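Local coordinates for protein probable hydrolase (Pseudomonas aeruginosa, PDB 3OM8) that is a probable alpha/beta-fold hydrolase, perhaps acting as a 3-oxoadipate enol-lactonase, at residues B[149-161]-B[171-183]. Residues are numbered along the deposited sequence; the frame is centred on the assembly and turned at random.
Sequences MSETAAGFLGNWF and PVVERFRAMLMAT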
HETATM    1  N   MSE B 149       6.938  27.416  23.543  1.00 71.15           N
HETATM    2  CA  MSE B 149       6.589  26.307  22.653  1.00 72.43           C
HETATM    3  C   MSE B 149       7.191  24.939  23.036  1.00 67.34           C
HETATM    4  O   MSE B 149       7.075  23.983  22.275  1.00 69.88           O
HETATM    5  CB  MSE B 149       6.935  26.647  21.197  1.00 74.83           C
HETATM    6  CG  MSE B 149       6.138  27.805  20.590  1.00 76.10           C
HETATM    7 SE   MSE B 149       4.189  27.578  20.587  0.78 75.86          SE
HETATM    8  CE  MSE B 149       3.810  28.229  22.397  1.00 56.74           C
ATOM      9  N   SER B 150       7.800  24.845  24.217  1.00 64.52           N
ATOM     10  CA  SER B 150       8.413  23.600  24.692  1.00 61.91           C
ATOM     11  C   SER B 150       7.473  22.400  24.791  1.00 62.01           C
ATOM     12  O   SER B 150       7.737  21.364  24.189  1.00 53.61           O
ATOM     13  CB  SER B 150       9.103  23.806  26.035  1.00 67.07           C
ATOM     14  OG  SER B 150      10.252  24.609  25.878  1.00 76.56           O
ATOM     15  N   GLU B 151       6.402  22.515  25.569  1.00 63.93           N
ATOM     16  CA  GLU B 151       5.473  21.394  25.687  1.00 65.07           C
ATOM     17  C   GLU B 151       4.811  21.094  24.346  1.00 64.09           C
ATOM     18  O   GLU B 151       4.476  19.937  24.038  1.00 63.82           O
ATOM     19  CB  GLU B 151       4.404  21.650  26.744  1.00 64.58           C
ATOM     20  CG  GLU B 151       3.533  20.426  27.009  1.00 70.11           C
ATOM     21  CD  GLU B 151       4.268  19.349  27.790  1.00 77.94           C
ATOM     22  OE1 GLU B 151       5.437  19.577  28.180  1.00 81.99           O
ATOM     23  OE2 GLU B 151       3.674  18.279  28.027  1.00 78.64           O
ATOM     24  N   THR B 152       4.630  22.146  23.554  1.00 55.05           N
ATOM     25  CA  THR B 152       4.047  22.025  22.226  1.00 57.29           C
ATOM     26  C   THR B 152       4.970  21.241  21.272  1.00 59.66           C
ATOM     27  O   THR B 152       4.506  20.393  20.506  1.00 55.51           O
ATOM     28  CB  THR B 152       3.684  23.404  21.652  1.00 54.94           C
ATOM     29  OG1 THR B 152       2.631  23.972  22.436  1.00 67.47           O
ATOM     30  CG2 THR B 152       3.204  23.288  20.226  1.00 53.81           C
ATOM     31  N   ALA B 153       6.268  21.526  21.335  1.00 58.59           N
ATOM     32  CA  ALA B 153       7.257  20.788  20.565  1.00 58.47           C
ATOM     33  C   ALA B 153       7.331  19.323  21.005  1.00 61.82           C
ATOM     34  O   ALA B 153       7.454  18.434  20.171  1.00 64.97           O
ATOM     35  CB  ALA B 153       8.627  21.451  20.664  1.00 57.44           C
ATOM     36  N   ALA B 154       7.260  19.073  22.309  1.00 60.49           N
ATOM     37  CA  ALA B 154       7.242  17.704  22.815  1.00 58.92           C
ATOM     38  C   ALA B 154       6.038  16.968  22.242  1.00 58.05           C
ATOM     39  O   ALA B 154       6.090  15.766  21.973  1.00 63.52           O
ATOM     40  CB  ALA B 154       7.201  17.689  24.333  1.00 60.41           C
ATOM     41  N   GLY B 155       4.954  17.700  22.038  1.00 54.91           N
ATOM     42  CA  GLY B 155       3.760  17.126  21.443  1.00 50.65           C
ATOM     43  C   GLY B 155       4.043  16.662  20.031  1.00 53.30           C
ATOM     44  O   GLY B 155       3.899  15.483  19.715  1.00 52.97           O
ATOM     45  N   PHE B 156       4.459  17.589  19.176  1.00 48.21           N
ATOM     46  CA  PHE B 156       4.728  17.256  17.789  1.00 46.33           C
ATOM     47  C   PHE B 156       5.806  16.192  17.626  1.00 49.33           C
ATOM     48  O   PHE B 156       5.594  15.200  16.932  1.00 51.01           O
ATOM     49  CB  PHE B 156       5.145  18.484  17.003  1.00 40.91           C
ATOM     50  CG  PHE B 156       4.009  19.378  16.622  1.00 48.28           C
ATOM     51  CD1 PHE B 156       3.214  19.080  15.523  1.00 45.18           C
ATOM     52  CD2 PHE B 156       3.753  20.541  17.345  1.00 52.29           C
ATOM     53  CE1 PHE B 156       2.177  19.915  15.153  1.00 51.89           C
ATOM     54  CE2 PHE B 156       2.717  21.378  16.982  1.00 54.62           C
ATOM     55  CZ  PHE B 156       1.929  21.069  15.880  1.00 55.12           C
ATOM     56  N   LEU B 157       6.968  16.414  18.233  1.00 47.56           N
ATOM     57  CA  LEU B 157       8.074  15.475  18.086  1.00 50.72           C
ATOM     58  C   LEU B 157       7.655  14.075  18.518  1.00 53.34           C
ATOM     59  O   LEU B 157       8.055  13.085  17.921  1.00 63.07           O
ATOM     60  CB  LEU B 157       9.301  15.932  18.874  1.00 47.73           C
ATOM     61  CG  LEU B 157       9.957  17.228  18.395  1.00 50.96           C
ATOM     62  CD1 LEU B 157      11.076  17.633  19.339  1.00 54.81           C
ATOM     63  CD2 LEU B 157      10.479  17.090  16.974  1.00 50.52           C
ATOM     64  N   GLY B 158       6.829  14.003  19.551  1.00 51.68           N
ATOM     65  CA  GLY B 158       6.368  12.734  20.066  1.00 47.06           C
ATOM     66  C   GLY B 158       5.466  11.993  19.098  1.00 53.59           C
ATOM     67  O   GLY B 158       5.470  10.763  19.082  1.00 51.13           O
ATOM     68  N   ASN B 159       4.698  12.732  18.296  1.00 53.25           N
ATOM     69  CA  ASN B 159       3.835  12.121  17.281  1.00 55.07           C
ATOM     70  C   ASN B 159       4.542  11.885  15.956  1.00 60.85           C
ATOM     71  O   ASN B 159       4.126  11.036  15.173  1.00 67.85           O
ATOM     72  CB  ASN B 159       2.596  12.978  17.015  1.00 53.42           C
ATOM     73  CG  ASN B 159       1.625  12.973  18.177  1.00 61.08           C
ATOM     74  OD1 ASN B 159       0.775  12.085  18.304  1.00 68.44           O
ATOM     75  ND2 ASN B 159       1.756  13.962  19.039  1.00 49.98           N
ATOM     76  N   TRP B 160       5.593  12.659  15.707  1.00 59.20           N
ATOM     77  CA  TRP B 160       6.264  12.679  14.411  1.00 55.95           C
ATOM     78  C   TRP B 160       7.293  11.567  14.275  1.00 60.40           C
ATOM     79  O   TRP B 160       7.490  11.033  13.198  1.00 60.56           O
ATOM     80  CB  TRP B 160       7.000  13.996  14.217  1.00 51.29           C
ATOM     81  CG  TRP B 160       6.159  15.164  13.806  1.00 56.92           C
ATOM     82  CD1 TRP B 160       4.827  15.168  13.514  1.00 59.27           C
ATOM     83  CD2 TRP B 160       6.613  16.512  13.636  1.00 51.06           C
ATOM     84  NE1 TRP B 160       4.425  16.439  13.173  1.00 60.25           N
ATOM     85  CE2 TRP B 160       5.506  17.278  13.232  1.00 52.91           C
ATOM     86  CE3 TRP B 160       7.854  17.140  13.775  1.00 48.26           C
ATOM     87  CZ2 TRP B 160       5.602  18.636  12.964  1.00 54.97           C
ATOM     88  CZ3 TRP B 160       7.948  18.489  13.506  1.00 49.14           C
ATOM     89  CH2 TRP B 160       6.830  19.223  13.110  1.00 53.17           C
ATOM     90  N   PHE B 161       7.975  11.245  15.362  1.00 63.25           N
ATOM     91  CA  PHE B 161       9.085  10.321  15.273  1.00 62.76           C
ATOM     92  C   PHE B 161       8.859   9.041  16.063  1.00 76.26           C
ATOM     93  O   PHE B 161       8.172   9.042  17.098  1.00 75.11           O
ATOM     94  CB  PHE B 161      10.392  10.990  15.722  1.00 57.21           C
ATOM     95  CG  PHE B 161      10.815  12.128  14.849  1.00 55.06           C
ATOM     96  CD1 PHE B 161      11.281  11.901  13.567  1.00 57.58           C
ATOM     97  CD2 PHE B 161      10.730  13.430  15.301  1.00 51.51           C
ATOM     98  CE1 PHE B 161      11.662  12.954  12.752  1.00 57.93           C
ATOM     99  CE2 PHE B 161      11.106  14.480  14.493  1.00 52.20           C
ATOM    100  CZ  PHE B 161      11.578  14.247  13.224  1.00 54.40           C
ATOM    101  N   PRO B 171      20.575  14.360  15.725  1.00 80.39           N
ATOM    102  CA  PRO B 171      20.775  15.702  15.171  1.00 77.75           C
ATOM    103  C   PRO B 171      19.605  16.121  14.291  1.00 77.89           C
ATOM    104  O   PRO B 171      19.289  17.307  14.209  1.00 80.77           O
ATOM    105  CB  PRO B 171      22.045  15.548  14.329  1.00 81.43           C
ATOM    106  CG  PRO B 171      22.768  14.396  14.945  1.00 83.20           C
ATOM    107  CD  PRO B 171      21.695  13.456  15.417  1.00 81.41           C
ATOM    108  N   VAL B 172      18.963  15.158  13.640  1.00 77.43           N
ATOM    109  CA  VAL B 172      17.833  15.472  12.771  1.00 70.84           C
ATOM    110  C   VAL B 172      16.608  15.857  13.600  1.00 66.19           C
ATOM    111  O   VAL B 172      15.861  16.766  13.235  1.00 65.59           O
ATOM    112  CB  VAL B 172      17.490  14.303  11.827  1.00 64.34           C
ATOM    113  CG1 VAL B 172      16.919  13.143  12.616  1.00 70.66           C
ATOM    114  CG2 VAL B 172      16.506  14.743  10.760  1.00 55.91           C
ATOM    115  N   VAL B 173      16.405  15.163  14.714  1.00 61.68           N
ATOM    116  CA  VAL B 173      15.286  15.459  15.594  1.00 59.58           C
ATOM    117  C   VAL B 173      15.443  16.865  16.167  1.00 58.79           C
ATOM    118  O   VAL B 173      14.497  17.644  16.189  1.00 61.97           O
ATOM    119  CB  VAL B 173      15.174  14.434  16.739  1.00 60.13           C
ATOM    120  CG1 VAL B 173      14.089  14.850  17.717  1.00 62.42           C
ATOM    121  CG2 VAL B 173      14.876  13.058  16.183  1.00 61.17           C
ATOM    122  N   GLU B 174      16.654  17.185  16.605  1.00 55.19           N
ATOM    123  CA  GLU B 174      16.949  18.490  17.159  1.00 63.96           C
ATOM    124  C   GLU B 174      16.740  19.611  16.151  1.00 60.29           C
ATOM    125  O   GLU B 174      16.364  20.718  16.532  1.00 60.31           O
ATOM    126  CB  GLU B 174      18.355  18.511  17.749  1.00 73.77           C
ATOM    127  CG  GLU B 174      18.421  17.698  19.022  1.00 85.19           C
ATOM    128  CD  GLU B 174      17.280  18.053  19.966  1.00 93.33           C
ATOM    129  OE1 GLU B 174      17.128  19.254  20.281  1.00 92.95           O
ATOM    130  OE2 GLU B 174      16.532  17.138  20.380  1.00 96.48           O
ATOM    131  N   ARG B 175      16.952  19.322  14.871  1.00 52.04           N
ATOM    132  CA  ARG B 175      16.679  20.315  13.842  1.00 57.72           C
ATOM    133  C   ARG B 175      15.192  20.583  13.731  1.00 57.42           C
ATOM    134  O   ARG B 175      14.787  21.730  13.544  1.00 59.24           O
ATOM    135  CB  ARG B 175      17.251  19.915  12.487  1.00 62.59           C
ATOM    136  CG  ARG B 175      18.589  20.572  12.166  1.00 76.21           C
ATOM    137  CD  ARG B 175      19.558  19.587  11.513  1.00 80.31           C
ATOM    138  NE  ARG B 175      18.973  18.944  10.341  1.00 88.49           N
ATOM    139  CZ  ARG B 175      19.351  17.755   9.871  1.00 96.27           C
ATOM    140  NH1 ARG B 175      20.315  17.070  10.481  1.00 90.63           N
ATOM    141  NH2 ARG B 175      18.758  17.246   8.794  1.00 98.15           N
ATOM    142  N   PHE B 176      14.380  19.535  13.845  1.00 51.11           N
ATOM    143  CA  PHE B 176      12.929  19.720  13.885  1.00 46.94           C
ATOM    144  C   PHE B 176      12.462  20.337  15.214  1.00 48.99           C
ATOM    145  O   PHE B 176      11.500  21.094  15.249  1.00 48.83           O
ATOM    146  CB  PHE B 176      12.181  18.420  13.576  1.00 39.98           C
ATOM    147  CG  PHE B 176      12.151  18.084  12.104  1.00 47.11           C
ATOM    148  CD1 PHE B 176      11.075  18.460  11.313  1.00 47.95           C
ATOM    149  CD2 PHE B 176      13.213  17.432  11.509  1.00 42.79           C
ATOM    150  CE1 PHE B 176      11.056  18.173   9.963  1.00 48.18           C
ATOM    151  CE2 PHE B 176      13.199  17.149  10.156  1.00 47.55           C
ATOM    152  CZ  PHE B 176      12.119  17.513   9.384  1.00 49.79           C
ATOM    153  N   ARG B 177      13.137  20.017  16.308  1.00 50.41           N
ATOM    154  CA  ARG B 177      12.808  20.667  17.565  1.00 50.21           C
ATOM    155  C   ARG B 177      12.996  22.178  17.411  1.00 52.92           C
ATOM    156  O   ARG B 177      12.136  22.962  17.808  1.00 51.79           O
ATOM    157  CB  ARG B 177      13.660  20.134  18.716  1.00 47.64           C
ATOM    158  CG  ARG B 177      13.256  20.714  20.065  1.00 53.29           C
ATOM    159  CD  ARG B 177      14.180  20.266  21.175  1.00 54.53           C
ATOM    160  NE  ARG B 177      14.274  18.814  21.218  1.00 71.60           N
ATOM    161  CZ  ARG B 177      13.408  18.029  21.849  1.00 75.74           C
ATOM    162  NH1 ARG B 177      12.376  18.568  22.499  1.00 73.30           N
ATOM    163  NH2 ARG B 177      13.577  16.707  21.826  1.00 67.80           N
ATOM    164  N   ALA B 178      14.106  22.585  16.802  1.00 52.86           N
ATOM    165  CA  ALA B 178      14.373  24.008  16.633  1.00 53.24           C
ATOM    166  C   ALA B 178      13.337  24.689  15.748  1.00 53.41           C
ATOM    167  O   ALA B 178      12.970  25.824  16.005  1.00 64.56           O
ATOM    168  CB  ALA B 178      15.771  24.251  16.114  1.00 47.30           C
HETATM  169  N   MSE B 179      12.847  23.998  14.724  1.00 51.47           N
HETATM  170  CA  MSE B 179      11.838  24.590  13.848  1.00 49.60           C
HETATM  171  C   MSE B 179      10.571  24.884  14.624  1.00 52.72           C
HETATM  172  O   MSE B 179       9.941  25.926  14.440  1.00 51.79           O
HETATM  173  CB  MSE B 179      11.489  23.650  12.694  1.00 49.80           C
HETATM  174  CG  MSE B 179      12.611  23.405  11.705  1.00 55.69           C
HETATM  175 SE   MSE B 179      12.095  22.117  10.303  0.81 66.66          SE
HETATM  176  CE  MSE B 179      13.745  22.196   9.274  1.00 64.37           C
ATOM    177  N   LEU B 180      10.191  23.936  15.469  1.00 52.81           N
ATOM    178  CA  LEU B 180       9.010  24.070  16.297  1.00 52.69           C
ATOM    179  C   LEU B 180       9.179  25.217  17.291  1.00 51.52           C
ATOM    180  O   LEU B 180       8.323  26.096  17.375  1.00 51.94           O
ATOM    181  CB  LEU B 180       8.726  22.749  17.017  1.00 51.65           C
ATOM    182  CG  LEU B 180       8.129  21.694  16.078  1.00 55.07           C
ATOM    183  CD1 LEU B 180       8.321  20.260  16.592  1.00 54.34           C
ATOM    184  CD2 LEU B 180       6.653  22.006  15.816  1.00 56.10           C
HETATM  185  N   MSE B 181      10.296  25.207  18.016  1.00 52.81           N
HETATM  186  CA  MSE B 181      10.611  26.226  19.013  1.00 57.79           C
HETATM  187  C   MSE B 181      10.636  27.650  18.442  1.00 61.95           C
HETATM  188  O   MSE B 181      10.505  28.620  19.180  1.00 65.99           O
HETATM  189  CB  MSE B 181      11.956  25.923  19.688  1.00 60.39           C
HETATM  190  CG  MSE B 181      11.980  24.698  20.604  1.00 58.47           C
HETATM  191 SE   MSE B 181      10.757  24.793  22.124  0.74 88.40          SE
HETATM  192  CE  MSE B 181      11.462  26.384  23.000  1.00148.49           C
ATOM    193  N   ALA B 182      10.812  27.773  17.132  1.00 59.93           N
ATOM    194  CA  ALA B 182      10.868  29.081  16.496  1.00 55.10           C
ATOM    195  C   ALA B 182       9.573  29.389  15.771  1.00 55.79           C
ATOM    196  O   ALA B 182       9.493  30.360  15.016  1.00 55.99           O
ATOM    197  CB  ALA B 182      12.024  29.142  15.527  1.00 48.33           C
ATOM    198  N   THR B 183       8.563  28.550  15.979  1.00 52.91           N
ATOM    199  CA  THR B 183       7.281  28.757  15.321  1.00 52.06           C
ATOM    200  C   THR B 183       6.351  29.623  16.178  1.00 52.02           C
ATOM    201  O   THR B 183       6.062  29.304  17.336  1.00 50.44           O
ATOM    202  CB  THR B 183       6.589  27.430  14.952  1.00 49.72           C
ATOM    203  OG1 THR B 183       7.345  26.768  13.925  1.00 55.30           O
ATOM    204  CG2 THR B 183       5.194  27.697  14.414  1.00 47.40           C
TER
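L180 of helix 171-181 is a knob in the hole formed by A153, F156, L157 and W160 of helix 150-160. Both helices belong to the helical cap of an alpha/beta hydrolase, inserted between strands 118-124 and 211-216. Their axes cross at 135° and come within 9.2 Å. No hydrogen bond links them.

L180 can be followed outward. L180 CB meets A153 CB at 3.9 Å. CG lies anti to the carbonyl carbon (chi1 -75°), near W160 CZ3 and CH2. There the side chain forks. L180 CD1 touches W160 CZ3 at 3.6 Å and also packs on F156 CB and L157. L180 CD2 rests against F156 CD2, again at 3.6 Å. F156 CB in turn sits over the centre of one face of the W160 ring.

W160 CZ3 also meets F176 CD1. The W160 side chain touches H246, which probably belongs to a Ser-His-Asp triad with S101 and D219. The W160 end of the contact therefore probably lies beside the active site.

F161 turns its edge to the face of F176, with the planes at 73°. V173 CG2 covers one F161 face and W160 CB the opposite one. Helix 163-167 adds L166 against L157 and F161.

At the more open margin, the bend at chi2 of M181, a selenomethionine, brings SE to the backbone N of S150, and the turn at chi3 sets CE beside S150 OG. R177 forms a salt bridge to E174, with R177 NE 2.9 Å from E174 OE2 at the guanidinium edge. L157 CD1 lies over the centre of one guanidinium face, 3.4 Å from R177 CZ.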